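Local coordinates for Blr3880 protein (Bradyrhizobium japonicum, PDB 2OOD) that probably catalyses the zinc-dependent hydrolytic deamination of guanine to xanthine and ammonia, a step of purine breakdown, at residues P296-F301 and G324-G329. Sequence-based numbering, arbitrary orientation.
Sequences PCSNLF and GTDVGG. With ZN (zinc ion), chain B; GUN (guanine), chain C.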
ATOM      1  N   PRO A 296      -3.868  -8.478   5.368  1.00 30.10           N
ATOM      2  CA  PRO A 296      -3.101  -7.278   5.703  1.00 29.89           C
ATOM      3  C   PRO A 296      -3.649  -5.922   5.272  1.00 30.46           C
ATOM      4  O   PRO A 296      -3.616  -4.981   6.058  1.00 31.67           O
ATOM      5  CB  PRO A 296      -1.729  -7.574   5.110  1.00 30.68           C
ATOM      6  CG  PRO A 296      -2.044  -8.433   3.956  1.00 31.29           C
ATOM      7  CD  PRO A 296      -3.080  -9.367   4.500  1.00 30.84           C
ATOM      8  N   CYS A 297      -4.148  -5.806   4.047  1.00 29.43           N
ATOM      9  CA  CYS A 297      -4.682  -4.525   3.582  1.00 29.71           C
ATOM     10  C   CYS A 297      -5.824  -4.049   4.457  1.00 29.26           C
ATOM     11  O   CYS A 297      -5.924  -2.868   4.778  1.00 30.04           O
ATOM     12  CB  CYS A 297      -5.183  -4.631   2.145  1.00 29.18           C
ATOM     13  SG  CYS A 297      -3.899  -4.837   0.929  1.00 34.46           S
ATOM     14  N   SER A 298      -6.689  -4.985   4.824  1.00 28.85           N
ATOM     15  CA  SER A 298      -7.840  -4.704   5.664  1.00 29.19           C
ATOM     16  C   SER A 298      -7.383  -4.390   7.090  1.00 30.58           C
ATOM     17  O   SER A 298      -7.806  -3.399   7.684  1.00 29.94           O
ATOM     18  CB  SER A 298      -8.775  -5.912   5.658  1.00 27.27           C
ATOM     19  OG  SER A 298      -9.873  -5.711   6.519  1.00 27.65           O
ATOM     20  N   ASN A 299      -6.506  -5.235   7.623  1.00 30.73           N
ATOM     21  CA  ASN A 299      -5.990  -5.055   8.969  1.00 31.24           C
ATOM     22  C   ASN A 299      -5.428  -3.661   9.170  1.00 34.14           C
ATOM     23  O   ASN A 299      -5.644  -3.056  10.219  1.00 35.58           O
ATOM     24  CB  ASN A 299      -4.911  -6.092   9.274  1.00 29.93           C
ATOM     25  CG  ASN A 299      -5.466  -7.493   9.352  1.00 29.20           C
ATOM     26  OD1 ASN A 299      -6.670  -7.682   9.502  1.00 27.53           O
ATOM     27  ND2 ASN A 299      -4.593  -8.483   9.267  1.00 25.79           N
ATOM     28  N   LEU A 300      -4.717  -3.150   8.165  1.00 34.92           N
ATOM     29  CA  LEU A 300      -4.129  -1.810   8.233  1.00 33.67           C
ATOM     30  C   LEU A 300      -5.154  -0.706   7.966  1.00 34.02           C
ATOM     31  O   LEU A 300      -5.168   0.309   8.645  1.00 35.12           O
ATOM     32  CB  LEU A 300      -2.964  -1.681   7.239  1.00 32.10           C
ATOM     33  CG  LEU A 300      -1.753  -2.605   7.431  1.00 30.64           C
ATOM     34  CD1 LEU A 300      -0.740  -2.373   6.332  1.00 27.48           C
ATOM     35  CD2 LEU A 300      -1.127  -2.355   8.787  1.00 30.25           C
ATOM     36  N   PHE A 301      -6.020  -0.903   6.985  1.00 34.76           N
ATOM     37  CA  PHE A 301      -7.025   0.100   6.659  1.00 34.27           C
ATOM     38  C   PHE A 301      -7.996   0.371   7.819  1.00 35.21           C
ATOM     39  O   PHE A 301      -8.341   1.524   8.095  1.00 35.18           O
ATOM     40  CB  PHE A 301      -7.820  -0.341   5.422  1.00 33.66           C
ATOM     41  CG  PHE A 301      -8.785   0.696   4.917  1.00 33.29           C
ATOM     42  CD1 PHE A 301      -8.358   1.712   4.066  1.00 32.52           C
ATOM     43  CD2 PHE A 301     -10.117   0.680   5.318  1.00 32.56           C
ATOM     44  CE1 PHE A 301      -9.240   2.696   3.625  1.00 31.11           C
ATOM     45  CE2 PHE A 301     -11.009   1.668   4.880  1.00 32.11           C
ATOM     46  CZ  PHE A 301     -10.563   2.674   4.032  1.00 31.67           C
ATOM     47  N   GLY A 324      -5.667 -12.930   2.079  1.00 33.42           N
ATOM     48  CA  GLY A 324      -6.931 -12.374   1.640  1.00 32.38           C
ATOM     49  C   GLY A 324      -6.928 -10.884   1.396  1.00 31.36           C
ATOM     50  O   GLY A 324      -6.188 -10.150   2.037  1.00 33.60           O
ATOM     51  N   THR A 325      -7.755 -10.436   0.461  1.00 30.30           N
ATOM     52  CA  THR A 325      -7.861  -9.017   0.143  1.00 29.94           C
ATOM     53  C   THR A 325      -8.808  -8.397   1.148  1.00 30.16           C
ATOM     54  O   THR A 325      -8.518  -7.376   1.763  1.00 30.07           O
ATOM     55  CB  THR A 325      -8.456  -8.784  -1.269  1.00 27.75           C
ATOM     56  OG1 THR A 325      -9.667  -9.534  -1.404  1.00 25.85           O
ATOM     57  CG2 THR A 325      -7.473  -9.206  -2.346  1.00 26.69           C
ATOM     58  N   ASP A 326      -9.946  -9.057   1.309  1.00 31.70           N
ATOM     59  CA  ASP A 326     -10.999  -8.618   2.204  1.00 32.24           C
ATOM     60  C   ASP A 326     -11.612  -7.321   1.697  1.00 33.11           C
ATOM     61  O   ASP A 326     -11.833  -6.386   2.472  1.00 32.65           O
ATOM     62  CB  ASP A 326     -10.459  -8.411   3.615  1.00 36.20           C
ATOM     63  CG  ASP A 326     -11.570  -8.262   4.635  1.00 40.07           C
ATOM     64  OD1 ASP A 326     -12.506  -9.089   4.573  1.00 41.15           O
ATOM     65  OD2 ASP A 326     -11.517  -7.345   5.493  1.00 40.81           O
ATOM     66  N   VAL A 327     -11.891  -7.267   0.394  1.00 33.01           N
ATOM     67  CA  VAL A 327     -12.469  -6.067  -0.183  1.00 32.61           C
ATOM     68  C   VAL A 327     -13.663  -5.562   0.623  1.00 33.17           C
ATOM     69  O   VAL A 327     -14.623  -6.267   0.911  1.00 31.17           O
ATOM     70  CB  VAL A 327     -12.859  -6.262  -1.652  1.00 31.66           C
ATOM     71  CG1 VAL A 327     -13.776  -5.140  -2.105  1.00 29.79           C
ATOM     72  CG2 VAL A 327     -11.610  -6.251  -2.497  1.00 31.89           C
ATOM     73  N   GLY A 328     -13.557  -4.291   0.964  1.00 33.75           N
ATOM     74  CA  GLY A 328     -14.530  -3.616   1.776  1.00 31.79           C
ATOM     75  C   GLY A 328     -13.563  -3.129   2.826  1.00 32.61           C
ATOM     76  O   GLY A 328     -13.140  -1.974   2.811  1.00 32.19           O
ATOM     77  N   GLY A 329     -13.172  -4.047   3.705  1.00 32.68           N
ATOM     78  CA  GLY A 329     -12.232  -3.726   4.755  1.00 32.57           C
ATOM     79  C   GLY A 329     -10.928  -3.332   4.107  1.00 33.69           C
ATOM     80  O   GLY A 329     -10.324  -2.331   4.482  1.00 34.52           O
TER
HETATM   81 ZN    ZN B 500     -14.274 -10.112   6.010  1.00 33.03          ZN
HETATM   82  N9  GUN C 600     -17.165  -9.626  10.052  1.00 63.26           N
HETATM   83  C8  GUN C 600     -17.762  -8.815  10.958  1.00 63.96           C
HETATM   84  N7  GUN C 600     -17.194  -7.644  10.972  1.00 64.25           N
HETATM   85  C5  GUN C 600     -16.192  -7.616  10.066  1.00 63.49           C
HETATM   86  C6  GUN C 600     -15.240  -6.632   9.643  1.00 62.71           C
HETATM   87  O6  GUN C 600     -15.225  -5.495  10.128  1.00 62.78           O
HETATM   88  N1  GUN C 600     -14.334  -6.990   8.647  1.00 60.92           N
HETATM   89  C2  GUN C 600     -14.347  -8.259   8.089  1.00 59.16           C
HETATM   90  N2  GUN C 600     -13.442  -8.586   7.091  1.00 54.36           N
HETATM   91  N3  GUN C 600     -15.221  -9.173   8.476  1.00 60.63           N
HETATM   92  C4  GUN C 600     -16.146  -8.902   9.453  1.00 63.12           C
HETATM   93  O   HOH W   1      -6.098  -7.602   2.914  1.00 30.44           O
HETATM   94  O   HOH W   2     -14.059  -7.712   5.163  1.00 45.49           O
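Ser298 and Gly329 bring the backbones of 296-301 and 324-329 nearest, their CA atoms 4.6 Å apart; at Cys297 and Thr325 the CA separation has grown to 6.5 Å. The helix and the loop follow the C-terminal ends of strands 291-294 and 320-323, the end of an amidohydrolase barrel where the metal site lies. Where the backbones part, a water bridges them: it accepts from Ser298 N and donates to the carbonyl oxygens of Gly324 and Thr325.

Metal binding here illustrates first- and second-shell division of labour. Asp326 has CG anti to its backbone N (chi1 -167°), which carries the carboxylate to the zinc ion, and OD1 binds that ion at 2.5 Å beside His79, His81 and His234, together with guanine N2 and a water. The other oxygen, OD2, accepts from Ser298 OG at 2.5 Å through its anti lone pair, the one turned away from OD1. His273 NE2 is a weak second partner of both OD2 and the hydroxyl. Ser298 OG lies 3.5 Å from Gly329 C, where a beta carbon on residue 329 would collide with it. Farther along the helix, Phe301 brings CD2 within 3.1 Å of Gly329 O, while its ring meets Tyr343 of the second subunit.

An alanine in place of Ser298 would probably leave Asp326 OD2 without its hydroxyl donor and the carboxylate freer to turn about its chi2. With OD1 on the metal and OD2 held by the Ser298 hydroxyl and, more weakly, by His273, the carboxylate's rotation is probably fixed beside the zinc-bound N2 of guanine.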